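Peptidoglycan-binding domain 1 (Burkholderia, PDB 5NM7) probably cleaves bacterial peptidoglycan as a phage endolysin, joining a putative peptidoglycan-binding domain to a large lysozyme-like catalytic domain of the N-acetylmuramidase family. Local coordinates at residues R19-A24 with S36-A41; D90-R95 with R260-A265; L191-V196 with Q210-V215. All blocks are in the same frame, centred on the assembly; numbering follows the deposited sequence.

Contact 1 (R19-A24 with S36-A41). With GLY (glycine), chain D.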
loop_
_atom_site.group_PDB
_atom_site.type_symbol
_atom_site.label_atom_id
_atom_site.label_comp_id
_atom_site.label_asym_id
_atom_site.label_seq_id
_atom_site.Cartn_x
_atom_site.Cartn_y
_atom_site.Cartn_z
ATOM N N ARG A 19 -0.495 -12.236 -25.359
ATOM C CA ARG A 19 0.704 -12.815 -26.019
ATOM C C ARG A 19 1.882 -12.982 -25.069
ATOM O O ARG A 19 2.547 -14.030 -25.094
ATOM C CB ARG A 19 1.110 -11.983 -27.233
ATOM C CG ARG A 19 0.101 -12.129 -28.355
ATOM C CD ARG A 19 0.585 -11.619 -29.700
ATOM N NE ARG A 19 -0.340 -12.134 -30.718
ATOM C CZ ARG A 19 -1.348 -11.455 -31.271
ATOM N NH1 ARG A 19 -1.576 -10.176 -30.969
ATOM N NH2 ARG A 19 -2.137 -12.068 -32.156
ATOM N N GLN A 20 2.122 -11.980 -24.214
ATOM C CA GLN A 20 3.212 -12.036 -23.230
ATOM C C GLN A 20 2.959 -13.146 -22.201
ATOM O O GLN A 20 3.871 -13.899 -21.863
ATOM C CB GLN A 20 3.405 -10.688 -22.548
ATOM C CG GLN A 20 3.882 -9.526 -23.397
ATOM C CD GLN A 20 5.279 -9.780 -23.935
ATOM O OE1 GLN A 20 6.284 -9.423 -23.287
ATOM N NE2 GLN A 20 5.365 -10.435 -25.037
ATOM N N LEU A 21 1.717 -13.268 -21.744
ATOM C CA LEU A 21 1.358 -14.355 -20.835
ATOM C C LEU A 21 1.563 -15.720 -21.479
ATOM O O LEU A 21 2.039 -16.651 -20.825
ATOM C CB LEU A 21 -0.078 -14.208 -20.340
ATOM C CG LEU A 21 -0.317 -12.949 -19.479
ATOM C CD1 LEU A 21 -1.797 -12.654 -19.371
ATOM C CD2 LEU A 21 0.292 -13.136 -18.085
ATOM N N ILE A 22 1.201 -15.843 -22.751
ATOM C CA ILE A 22 1.424 -17.104 -23.506
ATOM C C ILE A 22 2.924 -17.392 -23.652
ATOM O O ILE A 22 3.332 -18.529 -23.460
ATOM C CB ILE A 22 0.700 -17.099 -24.876
ATOM C CG1 ILE A 22 -0.824 -17.089 -24.695
ATOM C CG2 ILE A 22 1.040 -18.347 -25.692
ATOM C CD1 ILE A 22 -1.588 -16.502 -25.848
ATOM N N ALA A 23 3.723 -16.375 -23.953
ATOM C CA ALA A 23 5.187 -16.493 -24.008
ATOM C C ALA A 23 5.779 -16.954 -22.674
ATOM O O ALA A 23 6.762 -17.690 -22.648
ATOM C CB ALA A 23 5.806 -15.180 -24.432
ATOM N N ALA A 24 5.139 -16.559 -21.568
ATOM C CA ALA A 24 5.505 -17.049 -20.228
ATOM C C ALA A 24 4.854 -18.381 -19.803
ATOM O O ALA A 24 5.007 -18.810 -18.650
ATOM C CB ALA A 24 5.194 -15.962 -19.198
ATOM N N SER A 36 -12.102 -13.212 -17.283
ATOM C CA SER A 36 -11.696 -14.059 -16.170
ATOM C C SER A 36 -10.529 -14.977 -16.494
ATOM O O SER A 36 -9.715 -15.260 -15.627
ATOM C CB SER A 36 -12.908 -14.862 -15.634
ATOM O OG SER A 36 -13.342 -15.833 -16.580
ATOM N N ALA A 37 -10.456 -15.492 -17.720
ATOM C CA ALA A 37 -9.344 -16.361 -18.088
ATOM C C ALA A 37 -8.030 -15.571 -18.099
ATOM O O ALA A 37 -6.997 -16.084 -17.670
ATOM C CB ALA A 37 -9.593 -17.036 -19.436
ATOM N N THR A 38 -8.077 -14.363 -18.645
ATOM C CA THR A 38 -6.899 -13.517 -18.716
ATOM C C THR A 38 -6.484 -13.128 -17.287
ATOM O O THR A 38 -5.295 -13.193 -16.942
ATOM C CB THR A 38 -7.120 -12.297 -19.637
ATOM O OG1 THR A 38 -7.391 -12.776 -20.965
ATOM C CG2 THR A 38 -5.906 -11.417 -19.667
ATOM N N ARG A 39 -7.457 -12.728 -16.473
ATOM C CA ARG A 39 -7.181 -12.414 -15.064
ATOM C C ARG A 39 -6.537 -13.589 -14.323
ATOM O O ARG A 39 -5.528 -13.423 -13.627
ATOM C CB ARG A 39 -8.449 -11.983 -14.329
ATOM C CG ARG A 39 -8.193 -11.681 -12.854
ATOM C CD ARG A 39 -9.359 -11.017 -12.130
ATOM N NE ARG A 39 -10.646 -11.689 -12.039
ATOM C CZ ARG A 39 -11.709 -10.992 -11.666
ATOM N NH1 ARG A 39 -12.917 -11.513 -11.561
ATOM N NH2 ARG A 39 -11.526 -9.708 -11.391
ATOM N N ASP A 40 -7.124 -14.775 -14.474
ATOM C CA ASP A 40 -6.558 -15.999 -13.887
ATOM C C ASP A 40 -5.145 -16.238 -14.337
ATOM O O ASP A 40 -4.305 -16.648 -13.535
ATOM C CB ASP A 40 -7.392 -17.237 -14.237
ATOM C CG ASP A 40 -8.705 -17.274 -13.531
ATOM O OD1 ASP A 40 -8.971 -16.397 -12.683
ATOM O OD2 ASP A 40 -9.504 -18.151 -13.873
ATOM N N ALA A 41 -4.870 -15.992 -15.619
ATOM C CA ALA A 41 -3.510 -16.148 -16.129
ATOM C C ALA A 41 -2.540 -15.151 -15.501
ATOM O O ALA A 41 -1.406 -15.517 -15.192
ATOM C CB ALA A 41 -3.469 -16.045 -17.660
HETATM N N GLY D . -10.519 -13.313 -23.108
HETATM C CA GLY D . -11.540 -14.071 -22.355
HETATM C C GLY D . -11.134 -14.187 -20.900
HETATM O O GLY D . -10.112 -13.628 -20.473
HETATM O OXT GLY D . -11.847 -14.849 -20.141
#
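A single leucine carries one whole side of this contact: from segment 19-24, Leu21 alone reaches Thr38 and Ala41, on the helical turns beside a bound free glycine. The touch is light and made by van der Waals contact. Its apolar part is two methyl pairs: Leu21 CD1 lies 4.1 Å from Ala41 CB, and the same methyl comes within 4.3 Å of Thr38 CG2. Leu21 CD2 rests near the carbonyl of Ala41. Thr38 works on two fronts. With CG2 anti to the backbone N, the methyl is offered to Leu21, and OG1 (chi1 -62°) stays beside its own N-H. Both can then serve one oxygen of the ligand: glycine O is held by Thr38 N at 2.8 Å and by Thr38 OG1 at 2.9 Å, while Ala37 N donates to OXT at 2.9 Å. A carboxylate gripped by backbone N-H groups in the first turn of helix 36-48 sits where the helix dipole would probably favour a negative charge. Asp31 and Ile33 complete the ligand's hydrogen bonds, and Gln18 of helix 12-23 binds Thr38 OG1. Beyond the segments, Leu21 also packs on Val42 and Phe45 of helix 36-48 and on Leu65 of helix 59-67, placing the contact in the apolar interior where the three helices of the putative peptidoglycan-binding domain converge.

Contact 2 (D90-R95 with R260-A265); sequences DLAAVR and RYSRAA
The pairing of helices 91-101 and 250-265 in the lysozyme-like domain brings Ala92 and Arg95 against Tyr261, a clear example of an arginine used for its hydrocarbon as much as for its charge. Arg95 CB stands over the middle of the Tyr261 ring in a CH-pi contact, 3.5 Å from the centroid and only 10° off the normal. Arg95 CD lies 3.5 Å from Tyr261 CD1. The arginine leaves with CG beside its backbone N (chi1 -67°), runs extended to NE and crosses the tyrosine at about a right angle. Its guanidinium continues past the ring to a salt bridge with Asp77. The two short helical segments run in opposing senses but well away from antiparallel, their directions 134° apart, with axes 8.6 Å apart at closest approach. Ala92 CA and Tyr261 CA are the closest such pair across the segments, 5.0 Å apart, and the alanine offers only a methyl there: Ala92 CB fits against Tyr261 CB, and it also lies 3.7 Å from Ser262 N. Ser262 OG turns back to the carbonyl of Phe258 in its own helix, so towards Ala92 it acts merely as a packing surface. At the far end of the ring, Tyr261 OH is hydrogen-bonded to Glu99, whose other carboxylate oxygen forms a salt bridge with Arg260.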
loop_
_atom_site.group_PDB
_atom_site.type_symbol
_atom_site.label_atom_id
_atom_site.label_comp_id
_atom_site.label_asym_id
_atom_site.label_seq_id
_atom_site.Cartn_x
_atom_site.Cartn_y
_atom_site.Cartn_z
ATOM N N ASP A 90 -8.276 -14.178 7.538
ATOM C CA ASP A 90 -8.390 -14.992 6.356
ATOM C C ASP A 90 -7.493 -14.351 5.261
ATOM O O ASP A 90 -7.448 -13.131 5.115
ATOM C CB ASP A 90 -9.887 -15.091 5.959
ATOM C CG ASP A 90 -10.720 -16.047 6.895
ATOM O OD1 ASP A 90 -10.162 -16.885 7.648
ATOM O OD2 ASP A 90 -11.962 -15.968 6.852
ATOM N N LEU A 91 -6.733 -15.174 4.566
ATOM C CA LEU A 91 -5.787 -14.681 3.554
ATOM C C LEU A 91 -6.505 -13.819 2.512
ATOM O O LEU A 91 -5.992 -12.753 2.123
ATOM C CB LEU A 91 -5.059 -15.833 2.862
ATOM C CG LEU A 91 -4.170 -15.420 1.674
ATOM C CD1 LEU A 91 -3.068 -14.458 2.115
ATOM C CD2 LEU A 91 -3.584 -16.639 0.980
ATOM N N ALA A 92 -7.708 -14.242 2.107
ATOM C CA ALA A 92 -8.494 -13.472 1.147
ATOM C C ALA A 92 -8.780 -12.061 1.652
ATOM O O ALA A 92 -8.839 -11.107 0.875
ATOM C CB ALA A 92 -9.794 -14.185 0.812
ATOM N N ALA A 93 -8.996 -11.917 2.971
ATOM C CA ALA A 93 -9.204 -10.600 3.540
ATOM C C ALA A 93 -7.956 -9.732 3.486
ATOM O O ALA A 93 -8.040 -8.518 3.221
ATOM C CB ALA A 93 -9.736 -10.683 4.984
ATOM N N VAL A 94 -6.807 -10.344 3.721
ATOM C CA VAL A 94 -5.510 -9.643 3.621
ATOM C C VAL A 94 -5.216 -9.240 2.187
ATOM O O VAL A 94 -4.807 -8.120 1.942
ATOM C CB VAL A 94 -4.356 -10.481 4.193
ATOM C CG1 VAL A 94 -3.010 -9.837 3.912
ATOM C CG2 VAL A 94 -4.547 -10.640 5.702
ATOM N N ARG A 95 -5.477 -10.140 1.256
ATOM C CA ARG A 95 -5.362 -9.800 -0.151
ATOM C C ARG A 95 -6.267 -8.659 -0.557
ATOM O O ARG A 95 -5.841 -7.744 -1.272
ATOM C CB ARG A 95 -5.683 -11.005 -1.020
ATOM C CG ARG A 95 -4.681 -12.129 -0.921
ATOM C CD ARG A 95 -5.018 -13.118 -2.038
ATOM N NE ARG A 95 -4.123 -14.262 -2.095
ATOM C CZ ARG A 95 -2.867 -14.262 -2.570
ATOM N NH1 ARG A 95 -2.280 -13.148 -3.034
ATOM N NH2 ARG A 95 -2.186 -15.401 -2.582
ATOM N N ARG A 260 -13.951 -11.687 -4.532
ATOM C CA ARG A 260 -13.084 -12.189 -5.618
ATOM C C ARG A 260 -12.018 -13.162 -5.151
ATOM O O ARG A 260 -11.815 -14.222 -5.747
ATOM C CB ARG A 260 -12.377 -11.052 -6.370
ATOM C CG ARG A 260 -13.068 -10.553 -7.603
ATOM C CD ARG A 260 -12.155 -9.647 -8.421
ATOM N NE ARG A 260 -11.524 -8.536 -7.700
ATOM C CZ ARG A 260 -12.101 -7.369 -7.385
ATOM N NH1 ARG A 260 -13.384 -7.099 -7.683
ATOM N NH2 ARG A 260 -11.388 -6.456 -6.733
ATOM N N TYR A 261 -11.305 -12.786 -4.092
ATOM C CA TYR A 261 -10.240 -13.609 -3.564
ATOM C C TYR A 261 -10.732 -14.879 -2.892
ATOM O O TYR A 261 -10.036 -15.895 -2.926
ATOM C CB TYR A 261 -9.320 -12.823 -2.609
ATOM C CG TYR A 261 -8.463 -11.793 -3.316
ATOM C CD1 TYR A 261 -7.507 -12.194 -4.260
ATOM C CD2 TYR A 261 -8.594 -10.447 -3.039
ATOM C CE1 TYR A 261 -6.708 -11.265 -4.912
ATOM C CE2 TYR A 261 -7.805 -9.515 -3.675
ATOM C CZ TYR A 261 -6.867 -9.933 -4.614
ATOM O OH TYR A 261 -6.103 -8.980 -5.242
ATOM N N SER A 262 -11.884 -14.797 -2.239
ATOM C CA SER A 262 -12.531 -15.972 -1.649
ATOM C C SER A 262 -12.882 -16.988 -2.717
ATOM O O SER A 262 -12.594 -18.157 -2.556
ATOM C CB SER A 262 -13.819 -15.581 -0.938
ATOM O OG SER A 262 -13.562 -14.719 0.128
ATOM N N ARG A 263 -13.467 -16.501 -3.809
ATOM C CA ARG A 263 -13.752 -17.328 -4.992
ATOM C C ARG A 263 -12.499 -17.929 -5.636
ATOM O O ARG A 263 -12.458 -19.133 -5.911
ATOM C CB ARG A 263 -14.550 -16.527 -6.026
ATOM C CG ARG A 263 -15.986 -16.294 -5.581
ATOM C CD ARG A 263 -16.895 -15.714 -6.658
ATOM N NE ARG A 263 -16.486 -14.382 -7.129
ATOM C CZ ARG A 263 -17.075 -13.206 -6.840
ATOM N NH1 ARG A 263 -18.158 -13.115 -6.053
ATOM N NH2 ARG A 263 -16.565 -12.081 -7.353
ATOM N N ALA A 264 -11.481 -17.099 -5.867
ATOM C CA ALA A 264 -10.218 -17.558 -6.484
ATOM C C ALA A 264 -9.561 -18.692 -5.694
ATOM O O ALA A 264 -9.206 -19.729 -6.262
ATOM C CB ALA A 264 -9.247 -16.391 -6.650
ATOM N N ALA A 265 -9.454 -18.517 -4.373
ATOM C CA ALA A 265 -8.912 -19.552 -3.480
ATOM C C ALA A 265 -9.711 -20.874 -3.495
ATOM O O ALA A 265 -9.119 -21.932 -3.322
ATOM C CB ALA A 265 -8.794 -19.024 -2.052
#

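Contact 3 (L191-V196 with Q210-V215); sequences LGYPDV and QLEAFV. With GLY (glycine), chain E.
Tyr193 meets Ala213 end-on, its phenol oxygen driven at the flank of helix 207-219, while Leu191 reaches the same alanine at the carbonyl. The tyrosine OH lies 3.4 Å from Ala213 CA and 3.5 Å from Ala213 CB, so that the hydroxyl end of the ring, not its face, meets the helix. The side chain of Tyr193 does not set out straight at the helix; the length of the ring supplies the reach. Two residues earlier, Leu191 points at the helix directly; its CD1 methyl touches Ala213 O at 3.6 Å. Ala213 is thus approached by two side chains at different atoms, the phenol oxygen resting against its CA and methyl. The ring of Tyr193 is itself held by neighbours: it meets Phe199 edge-to-face and makes a cation-pi contact with Arg216.

Glu212, the residue before Ala213, barely touches the loop. Its chain leaves opposite its own N (chi1 173°), and a bend at the following torsion (chi2 61°) brings the carboxylate round to the bound free glycine, whose N donates to Glu212 OE1 at 2.8 Å. OE1 also receives a salt bridge from Arg86, and OE2 one from Arg216. Leu211 CD2 lies 3.5 Å from glycine OXT, giving this pocket an apolar wall.

The chemistry divides accordingly. Directly between the two segments there is only van der Waals contact, whereas a polar connection passes through Arg216: this one guanidinium binds Leu191 O, pairs with Glu212 and makes the cation-pi contact with Tyr193, so that the placing of the loop and of the ligand-binding glutamate probably depends on a shared second-shell residue.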
loop_
_atom_site.group_PDB
_atom_site.type_symbol
_atom_site.label_atom_id
_atom_site.label_comp_id
_atom_site.label_asym_id
_atom_site.label_seq_id
_atom_site.Cartn_x
_atom_site.Cartn_y
_atom_site.Cartn_z
ATOM N N LEU A 191 3.811 0.716 18.158
ATOM C CA LEU A 191 4.013 -0.461 17.336
ATOM C C LEU A 191 5.289 -1.225 17.643
ATOM O O LEU A 191 5.633 -2.177 16.943
ATOM C CB LEU A 191 3.983 -0.056 15.848
ATOM C CG LEU A 191 2.744 0.663 15.367
ATOM C CD1 LEU A 191 2.676 0.821 13.856
ATOM C CD2 LEU A 191 1.467 0.103 15.915
ATOM N N GLY A 192 5.982 -0.856 18.706
ATOM C CA GLY A 192 7.085 -1.638 19.186
ATOM C C GLY A 192 8.396 -1.480 18.483
ATOM O O GLY A 192 9.243 -2.356 18.580
ATOM N N TYR A 193 8.580 -0.371 17.761
ATOM C CA TYR A 193 9.861 -0.083 17.148
ATOM C C TYR A 193 10.779 0.583 18.189
ATOM O O TYR A 193 10.283 1.217 19.126
ATOM C CB TYR A 193 9.698 0.853 15.941
ATOM C CG TYR A 193 8.978 0.192 14.800
ATOM C CD1 TYR A 193 7.591 0.148 14.757
ATOM C CD2 TYR A 193 9.672 -0.398 13.768
ATOM C CE1 TYR A 193 6.937 -0.446 13.706
ATOM C CE2 TYR A 193 9.025 -1.041 12.721
ATOM C CZ TYR A 193 7.654 -1.056 12.677
ATOM O OH TYR A 193 7.003 -1.671 11.649
ATOM N N PRO A 194 12.111 0.446 18.028
ATOM C CA PRO A 194 13.042 1.006 19.040
ATOM C C PRO A 194 12.952 2.529 19.208
ATOM O O PRO A 194 13.076 3.046 20.325
ATOM C CB PRO A 194 14.432 0.639 18.511
ATOM C CG PRO A 194 14.226 -0.318 17.393
ATOM C CD PRO A 194 12.808 -0.238 16.936
ATOM N N ASP A 195 12.796 3.237 18.081
ATOM C CA ASP A 195 12.679 4.714 18.025
ATOM C C ASP A 195 12.149 5.075 16.624
ATOM O O ASP A 195 12.011 4.174 15.772
ATOM C CB ASP A 195 14.023 5.404 18.288
ATOM C CG ASP A 195 15.140 4.808 17.480
ATOM O OD1 ASP A 195 15.140 4.927 16.245
ATOM O OD2 ASP A 195 16.012 4.159 18.077
ATOM N N VAL A 196 11.872 6.338 16.384
ATOM C CA VAL A 196 11.311 6.754 15.079
ATOM C C VAL A 196 12.330 6.549 13.941
ATOM O O VAL A 196 11.955 6.238 12.819
ATOM C CB VAL A 196 10.761 8.188 15.094
ATOM C CG1 VAL A 196 11.877 9.226 15.134
ATOM C CG2 VAL A 196 9.827 8.422 13.893
ATOM N N GLN A 210 7.110 -2.318 5.189
ATOM C CA GLN A 210 6.005 -1.369 5.171
ATOM C C GLN A 210 4.688 -2.066 5.509
ATOM O O GLN A 210 3.875 -1.507 6.238
ATOM C CB GLN A 210 5.944 -0.717 3.816
ATOM C CG GLN A 210 7.169 0.121 3.560
ATOM C CD GLN A 210 7.180 0.697 2.161
ATOM O OE1 GLN A 210 6.230 0.542 1.407
ATOM N NE2 GLN A 210 8.244 1.409 1.837
ATOM N N LEU A 211 4.505 -3.261 4.977
ATOM C CA LEU A 211 3.345 -4.115 5.345
ATOM C C LEU A 211 3.410 -4.518 6.824
ATOM O O LEU A 211 2.379 -4.567 7.480
ATOM C CB LEU A 211 3.275 -5.370 4.516
ATOM C CG LEU A 211 2.183 -6.419 4.827
ATOM C CD1 LEU A 211 0.788 -5.843 4.678
ATOM C CD2 LEU A 211 2.367 -7.617 3.933
ATOM N N GLU A 212 4.609 -4.805 7.334
ATOM C CA GLU A 212 4.779 -5.169 8.757
ATOM C C GLU A 212 4.292 -4.033 9.638
ATOM O O GLU A 212 3.651 -4.285 10.653
ATOM C CB GLU A 212 6.237 -5.551 9.069
ATOM C CG GLU A 212 6.594 -5.781 10.547
ATOM C CD GLU A 212 5.840 -6.899 11.215
ATOM O OE1 GLU A 212 5.206 -7.772 10.567
ATOM O OE2 GLU A 212 5.825 -6.924 12.474
ATOM N N ALA A 213 4.569 -2.776 9.243
ATOM C CA ALA A 213 4.051 -1.635 9.959
ATOM C C ALA A 213 2.547 -1.618 9.983
ATOM O O ALA A 213 1.915 -1.387 11.063
ATOM C CB ALA A 213 4.579 -0.331 9.430
ATOM N N PHE A 214 1.955 -1.892 8.835
ATOM C CA PHE A 214 0.483 -2.011 8.771
ATOM C C PHE A 214 -0.032 -3.105 9.693
ATOM O O PHE A 214 -0.983 -2.876 10.436
ATOM C CB PHE A 214 0.002 -2.232 7.331
ATOM C CG PHE A 214 -1.440 -2.661 7.207
ATOM C CD1 PHE A 214 -2.445 -1.718 7.130
ATOM C CD2 PHE A 214 -1.779 -3.995 7.165
ATOM C CE1 PHE A 214 -3.756 -2.090 7.034
ATOM C CE2 PHE A 214 -3.110 -4.379 7.077
ATOM C CZ PHE A 214 -4.085 -3.420 6.998
ATOM N N VAL A 215 0.592 -4.268 9.646
ATOM C CA VAL A 215 0.186 -5.391 10.514
ATOM C C VAL A 215 0.238 -4.951 11.975
ATOM O O VAL A 215 -0.725 -5.150 12.742
ATOM C CB VAL A 215 1.072 -6.613 10.272
ATOM C CG1 VAL A 215 0.911 -7.659 11.354
ATOM C CG2 VAL A 215 0.748 -7.210 8.909
HETATM N N GLY E . 4.150 -9.415 8.548
HETATM C CA GLY E . 4.069 -8.758 7.198
HETATM C C GLY E . 5.380 -8.818 6.455
HETATM O O GLY E . 6.300 -9.415 7.003
HETATM O OXT GLY E . 5.556 -8.326 5.317
#

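Overall arrangement
From the N terminus, contact 1 closes first, joining segments 19-24 and 36-41, of helices 12-23 and 36-48, with 11 residues between them, within the putative peptidoglycan-binding domain. The chain then enters the lysozyme-like region, where contact 2 brings helix 91-101 and the C-terminal helix 250-265 together across 164 residues. Contact 3 falls wholly within that span and closes a much shorter excursion, made of the rest of helix 196-205 and the start of helix 207-219. No two contacts interlace. Helix 77-87 links contacts 2 and 3, since Leu80 touches both Arg95 and Leu211. Helix 250-265 also packs on helix 36-48, through Ala264 on Met43, joining the two domains, although contacts 1 and 3 remain about 36 Å apart between centres.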